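Local coordinates for acetylglutamate kinase (Streptococcus mutans, PDB 3L86), which probably catalyses the ATP-dependent phosphorylation of N-acetyl-L-glutamate, the second step of arginine biosynthesis from glutamate, at residues K60-D64 with A65-L69; V98-K101 with D102-V105; V107-A110 with L111-V115. All coordinates share one frame; numbering follows the deposited sequence.

Overall arrangement
Contact 1 sits alone at one edge of the chain, where helix 53-64 turns into strand 68-73 of a beta-alpha-beta unit; its Leu69 side chain is about 12 Å from that of Lys42, a predicted transition-state stabiliser. Contacts 2 and 3 share helix 101-125: contact 2 caps its start, contact 3 lies about two turns farther along. Their centres are about 13 Å apart and they touch where Thr99 CG2 packs 4.0 Å from Val107 CG2. Both lie just behind the residues that line the N-acetyl-L-glutamate pocket, the side chains of Thr99 and Leu111 each about 5 Å from the ligand. The centre of contact 1 is about 37 and 27 Å from theirs.

Contact 1. Residues K60-D64 with A65-L69; sequences KNWQD and AGKQL
Trp62 O is gripped by two backbone N-H groups from the turn that follows, Lys67 N at 3.0 Å and, weakly, Ala65 N at 3.2 Å. The bond from Lys67 N belongs to a Schellman motif, which ends helix 53-64 and leads into strand 68-73 of a beta-alpha-beta unit. Its companion runs from Gly66 N to Gln63 O, 3.0 Å long. Gly66 reverses the chain with a positive phi of 94°, where a CB would be pressed against the preceding carbonyl oxygen, so glycine suits the place. Ala65 N makes its better bond to Asn61 O, at 3.0 Å.

Beyond the turn Lys67 comes back beside the helix. CG stands anti to the backbone N (chi1 -158°), which carries the aliphatic chain alongside the indole of Trp62, both side chains pointing the same way. The CH-pi contact is made by CD, 4.0 Å from the centroid of the five-membered ring and over its face. A lysine fits here because its CD can lie over that face while NZ goes on to a salt bridge with Asp37. Leu69, buried against Ile39 and Ile41 of strand 38-43, crosses Trp62 at about a right angle, and its CD2 lies 4.0 Å from Trp62 CB.

Contact 2. Residues V98-K101 with D102-V105; sequences VTSK and DDMV
Ser100 and Asp103 hold each other by reciprocal bonds between side chain and backbone, a capping box at the start of helix 101-125. Ser100 is the N-cap residue: its OG accepts from Asp103 N at 3.0 Å. In return Ser100 N donates to Asp103 OD2, also 3.0 Å away; the bond is nearly straight at 169°, though the donor meets the oxygen from above the carboxylate plane. The torsions serve this exchange. Ser100 OG lies between its own N and carbonyl carbon (chi1 73°), which turns it to the first turn of the helix, whereas Asp103 CG lies beside its own N and leads the carboxylate back to the serine. Serine is short enough to replace a missing helical carbonyl, and an acid at a helix start is probably also welcomed by the helix dipole.

The tight, buried side belongs to Thr99 and Met104, whose side chains cross at about a right angle. Thr99 has two different branches to offer: OG1 bonds to Arg97 O and to Asn190 ND2, beside the substrate pocket, while CG2 is left for packing and meets Asp103 CB at 3.8 Å. Met104 bends at chi2 and chi3 and runs on to Met188 and Asn190 of strand 188-190. On the solvent side the packing is loose: Lys101 and Asp102 are exposed, and their charged ends take no part in the box. Back at the buried side, Met104 SD lies 3.8 Å from Thr99 CG2.

Contact 3. Residues V107-A110 with L111-V115; sequences VSHA and LLDLV
His109 reaches along its helix to Asp113 and Leu114, about one turn ahead. Its CB and CG lie 4.1 and 3.8 Å from Asp113 OD2, and with CG anti to the backbone N (chi1 170°) the imidazole swings forward over the next turn. ND1 donates to Asp113 OD2, 2.8 Å away in the ring plane, the oxygen accepting through its anti lone pair; ring and carboxylate planes are 48° apart. Farther round the ring CD2 is near Leu114 CD2, and CE1 and NE2 each lie 3.7 Å from Leu114 CD1. An aspartate four residues on puts its carboxylate within reach of the ring's N-H.

The inward face is apolar. Val107 and Leu111 lie side by side, CG1 of the former 3.9 Å from CD1 of the latter, and Leu111 continues to Ser179 in the N-acetyl-L-glutamate pocket. Ala110, small and buried, touches Ile79 and Leu82 of helix 76-85, its size consistent with that close approach. His109 O receives Asp113 N at 3.0 Å and, weakly, Leu114 N. The whole is a stretch of helix 101-125 with a wider pi-type turn at 111-115, beside the substrate site of an amino acid kinase fold.

Contact 1. Residues K60-D64 with A65-L69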
ATOM      1  N   LYS A  60      -8.745  16.242   3.043  1.00  8.20           N
ATOM      2  CA  LYS A  60      -9.644  16.934   4.003  1.00  8.34           C
ATOM      3  C   LYS A  60     -11.042  17.151   3.376  1.00  8.94           C
ATOM      4  O   LYS A  60     -12.054  16.952   4.039  1.00 10.25           O
ATOM      5  CB  LYS A  60      -9.101  18.325   4.409  1.00  7.53           C
ATOM      6  CG  LYS A  60      -9.904  18.829   5.671  1.00  8.03           C
ATOM      7  CD  LYS A  60      -9.477  20.145   6.233  1.00 12.94           C
ATOM      8  CE  LYS A  60     -10.411  20.456   7.451  1.00  7.43           C
ATOM      9  NZ  LYS A  60     -11.564  21.323   6.947  1.00  7.42           N
ATOM     10  N   ASN A  61     -11.092  17.599   2.120  1.00  9.37           N
ATOM     11  CA  ASN A  61     -12.393  17.880   1.415  1.00  9.38           C
ATOM     12  C   ASN A  61     -13.203  16.611   1.200  1.00  9.34           C
ATOM     13  O   ASN A  61     -14.426  16.600   1.413  1.00  9.21           O
ATOM     14  CB  ASN A  61     -12.184  18.634   0.071  1.00  8.07           C
ATOM     15  CG  ASN A  61     -11.569  19.980   0.273  1.00  7.34           C
ATOM     16  OD1 ASN A  61     -11.663  20.509   1.360  1.00  7.04           O
ATOM     17  ND2 ASN A  61     -10.983  20.584  -0.790  1.00  3.62           N
ATOM     18  N   TRP A  62     -12.546  15.519   0.794  1.00  9.13           N
ATOM     19  CA  TRP A  62     -13.280  14.231   0.777  1.00  8.33           C
ATOM     20  C   TRP A  62     -13.846  13.868   2.162  1.00  9.26           C
ATOM     21  O   TRP A  62     -14.992  13.362   2.287  1.00  9.26           O
ATOM     22  CB  TRP A  62     -12.426  13.042   0.236  1.00  9.58           C
ATOM     23  CG  TRP A  62     -12.309  12.915  -1.314  1.00  6.48           C
ATOM     24  CD1 TRP A  62     -13.222  13.338  -2.274  1.00  6.52           C
ATOM     25  CD2 TRP A  62     -11.221  12.310  -2.029  1.00  7.54           C
ATOM     26  NE1 TRP A  62     -12.739  13.021  -3.563  1.00  5.57           N
ATOM     27  CE2 TRP A  62     -11.519  12.393  -3.426  1.00  6.18           C
ATOM     28  CE3 TRP A  62     -10.022  11.673  -1.617  1.00  7.01           C
ATOM     29  CZ2 TRP A  62     -10.649  11.906  -4.400  1.00  8.32           C
ATOM     30  CZ3 TRP A  62      -9.155  11.190  -2.598  1.00  6.10           C
ATOM     31  CH2 TRP A  62      -9.487  11.267  -3.962  1.00  6.29           C
ATOM     32  N   GLN A  63     -13.037  14.023   3.210  1.00  9.70           N
ATOM     33  CA  GLN A  63     -13.474  13.643   4.557  1.00  9.20           C
ATOM     34  C   GLN A  63     -14.646  14.560   4.979  1.00 10.49           C
ATOM     35  O   GLN A  63     -15.686  14.096   5.454  1.00 11.23           O
ATOM     36  CB  GLN A  63     -12.312  13.795   5.555  1.00 11.10           C
ATOM     37  CG  GLN A  63     -12.710  13.465   7.050  1.00  9.43           C
ATOM     38  CD  GLN A  63     -11.505  13.479   7.995  1.00 12.76           C
ATOM     39  OE1 GLN A  63     -10.865  14.518   8.221  1.00 11.94           O
ATOM     40  NE2 GLN A  63     -11.185  12.317   8.534  1.00 12.91           N
ATOM     41  N   ASP A  64     -14.523  15.857   4.761  1.00  9.62           N
ATOM     42  CA  ASP A  64     -15.665  16.800   5.039  1.00 10.10           C
ATOM     43  C   ASP A  64     -16.946  16.579   4.218  1.00 12.07           C
ATOM     44  O   ASP A  64     -18.031  17.066   4.633  1.00 12.73           O
ATOM     45  CB  ASP A  64     -15.202  18.258   4.820  1.00  9.96           C
ATOM     46  CG  ASP A  64     -14.155  18.726   5.847  1.00  9.48           C
ATOM     47  OD1 ASP A  64     -13.982  18.096   6.901  1.00  8.87           O
ATOM     48  OD2 ASP A  64     -13.496  19.758   5.620  1.00 12.03           O
ATOM     49  N   ALA A  65     -16.835  15.928   3.031  1.00 11.21           N
ATOM     50  CA  ALA A  65     -17.989  15.601   2.182  1.00 10.14           C
ATOM     51  C   ALA A  65     -18.550  14.240   2.516  1.00 11.09           C
ATOM     52  O   ALA A  65     -19.467  13.745   1.837  1.00 10.31           O
ATOM     53  CB  ALA A  65     -17.600  15.673   0.666  1.00 10.86           C
ATOM     54  N   GLY A  66     -18.006  13.599   3.562  1.00 11.34           N
ATOM     55  CA  GLY A  66     -18.609  12.366   3.999  1.00 10.64           C
ATOM     56  C   GLY A  66     -18.000  11.094   3.407  1.00 11.74           C
ATOM     57  O   GLY A  66     -18.536  10.015   3.639  1.00 12.57           O
ATOM     58  N   LYS A  67     -16.980  11.177   2.595  1.00  9.64           N
ATOM     59  CA  LYS A  67     -16.357  10.003   2.032  1.00 10.66           C
ATOM     60  C   LYS A  67     -15.642   9.137   3.110  1.00 10.41           C
ATOM     61  O   LYS A  67     -15.133   9.671   4.047  1.00 10.12           O
ATOM     62  CB  LYS A  67     -15.432  10.421   0.909  1.00 12.10           C
ATOM     63  CG  LYS A  67     -15.123   9.366  -0.089  1.00 15.31           C
ATOM     64  CD  LYS A  67     -14.737   9.876  -1.438  1.00 17.81           C
ATOM     65  CE  LYS A  67     -15.850  10.390  -2.303  1.00 15.82           C
ATOM     66  NZ  LYS A  67     -16.797   9.456  -2.690  1.00 10.76           N
ATOM     67  N   GLN A  68     -15.656   7.822   2.997  1.00  9.07           N
ATOM     68  CA  GLN A  68     -14.903   7.006   3.980  1.00 10.44           C
ATOM     69  C   GLN A  68     -13.551   6.633   3.386  1.00 11.26           C
ATOM     70  O   GLN A  68     -13.503   6.051   2.289  1.00 11.82           O
ATOM     71  CB  GLN A  68     -15.695   5.717   4.311  1.00 10.23           C
ATOM     72  CG  GLN A  68     -17.153   6.035   4.848  1.00 13.93           C
ATOM     73  CD  GLN A  68     -18.026   4.783   4.748  1.00 21.99           C
ATOM     74  OE1 GLN A  68     -17.904   3.890   5.570  1.00 24.73           O
ATOM     75  NE2 GLN A  68     -18.837   4.678   3.689  1.00 23.03           N
ATOM     76  N   LEU A  69     -12.475   6.935   4.110  1.00  9.08           N
ATOM     77  CA  LEU A  69     -11.130   6.835   3.539  1.00  9.54           C
ATOM     78  C   LEU A  69     -10.290   5.889   4.410  1.00  8.11           C
ATOM     79  O   LEU A  69     -10.376   5.956   5.645  1.00  7.04           O
ATOM     80  CB  LEU A  69     -10.475   8.233   3.464  1.00  7.75           C
ATOM     81  CG  LEU A  69     -10.406   9.126   2.211  1.00 13.01           C
ATOM     82  CD1 LEU A  69     -11.390   8.894   1.074  1.00  6.33           C
ATOM     83  CD2 LEU A  69     -10.174  10.643   2.469  1.00  9.32           C
TER

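Contact 2. Residues V98-K101 with D102-V105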
ATOM      1  N   VAL A  98      13.987 -10.204   0.746  1.00 10.01           N
ATOM      2  CA  VAL A  98      14.303 -11.354   1.569  1.00 10.61           C
ATOM      3  C   VAL A  98      14.528 -10.848   3.004  1.00  9.51           C
ATOM      4  O   VAL A  98      15.338  -9.945   3.194  1.00  8.64           O
ATOM      5  CB  VAL A  98      15.538 -12.118   0.999  1.00 10.99           C
ATOM      6  CG1 VAL A  98      15.971 -13.314   1.938  1.00 11.59           C
ATOM      7  CG2 VAL A  98      15.190 -12.685  -0.422  1.00 12.78           C
ATOM      8  N   THR A  99      13.764 -11.364   3.988  1.00  9.42           N
ATOM      9  CA  THR A  99      13.691 -10.729   5.342  1.00  8.27           C
ATOM     10  C   THR A  99      13.925 -11.745   6.460  1.00  8.64           C
ATOM     11  O   THR A  99      13.098 -12.632   6.698  1.00  9.22           O
ATOM     12  CB  THR A  99      12.272 -10.020   5.553  1.00 10.18           C
ATOM     13  OG1 THR A  99      11.940  -9.206   4.404  1.00  8.49           O
ATOM     14  CG2 THR A  99      12.236  -9.147   6.819  1.00  7.28           C
ATOM     15  N   SER A 100      15.044 -11.669   7.153  1.00  7.78           N
ATOM     16  CA  SER A 100      15.258 -12.595   8.266  1.00  7.45           C
ATOM     17  C   SER A 100      14.509 -12.134   9.503  1.00  9.57           C
ATOM     18  O   SER A 100      14.076 -10.986   9.564  1.00 10.13           O
ATOM     19  CB  SER A 100      16.756 -12.686   8.619  1.00  8.25           C
ATOM     20  OG  SER A 100      17.181 -11.500   9.279  1.00  6.72           O
ATOM     21  N   LYS A 101      14.391 -12.991  10.520  1.00  8.64           N
ATOM     22  CA  LYS A 101      13.785 -12.541  11.772  1.00 10.45           C
ATOM     23  C   LYS A 101      14.499 -11.319  12.425  1.00 10.91           C
ATOM     24  O   LYS A 101      13.819 -10.414  12.969  1.00 11.35           O
ATOM     25  CB  LYS A 101      13.763 -13.694  12.761  1.00  9.44           C
ATOM     26  CG  LYS A 101      13.641 -13.222  14.148  1.00 14.16           C
ATOM     27  CD  LYS A 101      12.368 -13.524  14.691  1.00 17.70           C
ATOM     28  CE  LYS A 101      12.576 -14.703  15.589  1.00 22.17           C
ATOM     29  NZ  LYS A 101      11.590 -14.677  16.693  1.00 24.44           N
ATOM     30  N   ASP A 102      15.834 -11.293  12.402  1.00 10.64           N
ATOM     31  CA  ASP A 102      16.566 -10.108  12.862  1.00 11.39           C
ATOM     32  C   ASP A 102      16.227  -8.867  11.996  1.00 11.51           C
ATOM     33  O   ASP A 102      16.138  -7.749  12.530  1.00 12.11           O
ATOM     34  CB  ASP A 102      18.095 -10.306  12.936  1.00 12.29           C
ATOM     35  CG  ASP A 102      18.541 -11.226  14.132  1.00 13.84           C
ATOM     36  OD1 ASP A 102      17.770 -11.408  15.121  1.00 12.61           O
ATOM     37  OD2 ASP A 102      19.648 -11.828  14.024  1.00 12.40           O
ATOM     38  N   ASP A 103      16.064  -9.049  10.703  1.00 10.04           N
ATOM     39  CA  ASP A 103      15.670  -7.992   9.798  1.00 10.10           C
ATOM     40  C   ASP A 103      14.346  -7.259  10.171  1.00  8.84           C
ATOM     41  O   ASP A 103      14.205  -6.085   9.902  1.00  9.66           O
ATOM     42  CB  ASP A 103      15.636  -8.476   8.340  1.00 10.15           C
ATOM     43  CG  ASP A 103      17.040  -8.751   7.746  1.00 11.62           C
ATOM     44  OD1 ASP A 103      18.054  -8.273   8.220  1.00  9.09           O
ATOM     45  OD2 ASP A 103      17.077  -9.451   6.796  1.00  8.87           O
ATOM     46  N   MET A 104      13.425  -7.991  10.756  1.00  8.67           N
ATOM     47  CA  MET A 104      12.091  -7.494  11.090  1.00  8.25           C
ATOM     48  C   MET A 104      12.165  -6.348  12.097  1.00  8.09           C
ATOM     49  O   MET A 104      11.339  -5.436  12.110  1.00  7.56           O
ATOM     50  CB  MET A 104      11.198  -8.635  11.648  1.00  9.02           C
ATOM     51  CG  MET A 104      10.597  -9.617  10.562  1.00  8.44           C
ATOM     52  SD  MET A 104       9.481  -8.728   9.378  1.00  7.70           S
ATOM     53  CE  MET A 104       8.227  -7.814  10.375  1.00  6.42           C
ATOM     54  N   VAL A 105      13.153  -6.382  12.979  1.00  9.21           N
ATOM     55  CA  VAL A 105      13.360  -5.229  13.901  1.00  7.86           C
ATOM     56  C   VAL A 105      13.563  -3.932  13.081  1.00  8.42           C
ATOM     57  O   VAL A 105      13.012  -2.871  13.399  1.00  8.00           O
ATOM     58  CB  VAL A 105      14.639  -5.424  14.802  1.00  7.53           C
ATOM     59  CG1 VAL A 105      14.974  -4.106  15.555  1.00  7.03           C
ATOM     60  CG2 VAL A 105      14.424  -6.554  15.826  1.00  8.44           C
TER

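Contact 3. Residues V107-A110 with L111-V115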
ATOM      1  N   VAL A 107      12.727  -3.467   9.774  1.00  8.70           N
ATOM      2  CA  VAL A 107      11.535  -3.228   8.924  1.00  8.05           C
ATOM      3  C   VAL A 107      10.433  -2.478   9.720  1.00  8.47           C
ATOM      4  O   VAL A 107       9.882  -1.469   9.247  1.00  6.97           O
ATOM      5  CB  VAL A 107      11.002  -4.550   8.252  1.00  9.02           C
ATOM      6  CG1 VAL A 107       9.628  -4.367   7.535  1.00  8.04           C
ATOM      7  CG2 VAL A 107      12.024  -5.172   7.230  1.00  9.03           C
ATOM      8  N   SER A 108      10.098  -2.973  10.913  1.00  9.06           N
ATOM      9  CA  SER A 108       9.009  -2.361  11.684  1.00  8.95           C
ATOM     10  C   SER A 108       9.389  -0.987  12.202  1.00  7.65           C
ATOM     11  O   SER A 108       8.535  -0.064  12.189  1.00  7.27           O
ATOM     12  CB  SER A 108       8.520  -3.281  12.833  1.00 10.54           C
ATOM     13  OG  SER A 108       9.558  -3.486  13.744  1.00 14.19           O
ATOM     14  N   HIS A 109      10.654  -0.799  12.601  1.00  5.55           N
ATOM     15  CA  HIS A 109      11.125   0.558  12.983  1.00  6.75           C
ATOM     16  C   HIS A 109      11.025   1.579  11.814  1.00  6.15           C
ATOM     17  O   HIS A 109      10.517   2.678  11.979  1.00  5.93           O
ATOM     18  CB  HIS A 109      12.591   0.534  13.472  1.00  6.55           C
ATOM     19  CG  HIS A 109      13.190   1.893  13.644  1.00  7.72           C
ATOM     20  ND1 HIS A 109      12.591   2.886  14.412  1.00  4.69           N
ATOM     21  CD2 HIS A 109      14.345   2.426  13.170  1.00  7.12           C
ATOM     22  CE1 HIS A 109      13.342   3.979  14.363  1.00  6.63           C
ATOM     23  NE2 HIS A 109      14.416   3.723  13.630  1.00  7.15           N
ATOM     24  N   ALA A 110      11.502   1.231  10.622  1.00  5.31           N
ATOM     25  CA  ALA A 110      11.384   2.204   9.522  1.00  6.46           C
ATOM     26  C   ALA A 110       9.891   2.507   9.168  1.00  7.19           C
ATOM     27  O   ALA A 110       9.485   3.667   8.936  1.00  9.06           O
ATOM     28  CB  ALA A 110      12.166   1.692   8.288  1.00  6.24           C
ATOM     29  N   LEU A 111       9.073   1.465   9.085  1.00  7.13           N
ATOM     30  CA  LEU A 111       7.660   1.659   8.703  1.00  7.10           C
ATOM     31  C   LEU A 111       6.849   2.467   9.750  1.00  8.61           C
ATOM     32  O   LEU A 111       6.159   3.434   9.379  1.00  9.83           O
ATOM     33  CB  LEU A 111       6.986   0.303   8.440  1.00  8.21           C
ATOM     34  CG  LEU A 111       7.402  -0.476   7.177  1.00  5.66           C
ATOM     35  CD1 LEU A 111       6.651  -1.820   7.128  1.00  7.54           C
ATOM     36  CD2 LEU A 111       7.129   0.359   5.945  1.00  9.80           C
ATOM     37  N   LEU A 112       6.917   2.088  11.037  1.00  7.34           N
ATOM     38  CA  LEU A 112       6.157   2.769  12.089  1.00  8.63           C
ATOM     39  C   LEU A 112       6.741   4.128  12.497  1.00  8.92           C
ATOM     40  O   LEU A 112       6.000   5.113  12.626  1.00  8.26           O
ATOM     41  CB  LEU A 112       5.956   1.880  13.342  1.00  7.84           C
ATOM     42  CG  LEU A 112       5.187   0.558  13.062  1.00 11.38           C
ATOM     43  CD1 LEU A 112       5.286  -0.371  14.278  1.00  9.95           C
ATOM     44  CD2 LEU A 112       3.715   0.779  12.627  1.00  8.74           C
ATOM     45  N   ASP A 113       8.054   4.191  12.725  1.00  9.37           N
ATOM     46  CA  ASP A 113       8.625   5.379  13.386  1.00  9.52           C
ATOM     47  C   ASP A 113       9.153   6.380  12.380  1.00 10.14           C
ATOM     48  O   ASP A 113       9.104   7.604  12.634  1.00  9.90           O
ATOM     49  CB  ASP A 113       9.773   4.961  14.327  1.00 10.36           C
ATOM     50  CG  ASP A 113       9.335   3.951  15.356  1.00  9.23           C
ATOM     51  OD1 ASP A 113       8.292   4.178  15.989  1.00 12.61           O
ATOM     52  OD2 ASP A 113      10.028   2.936  15.535  1.00  6.75           O
ATOM     53  N   LEU A 114       9.667   5.868  11.255  1.00 10.10           N
ATOM     54  CA  LEU A 114      10.291   6.706  10.188  1.00 11.68           C
ATOM     55  C   LEU A 114       9.400   7.087   8.966  1.00 12.15           C
ATOM     56  O   LEU A 114       9.766   7.991   8.169  1.00 14.55           O
ATOM     57  CB  LEU A 114      11.540   6.008   9.658  1.00 11.56           C
ATOM     58  CG  LEU A 114      12.898   6.180  10.331  1.00 13.18           C
ATOM     59  CD1 LEU A 114      12.774   6.490  11.750  1.00 15.15           C
ATOM     60  CD2 LEU A 114      13.861   5.078  10.102  1.00 10.86           C
ATOM     61  N   VAL A 115       8.306   6.370   8.740  1.00 10.34           N
ATOM     62  CA  VAL A 115       7.333   6.761   7.690  1.00  9.01           C
ATOM     63  C   VAL A 115       5.934   7.092   8.268  1.00  9.81           C
ATOM     64  O   VAL A 115       5.348   8.187   8.006  1.00  8.88           O
ATOM     65  CB  VAL A 115       7.193   5.677   6.577  1.00  9.87           C
ATOM     66  CG1 VAL A 115       6.244   6.140   5.481  1.00  7.66           C
ATOM     67  CG2 VAL A 115       8.575   5.382   5.920  1.00  7.95           C
TER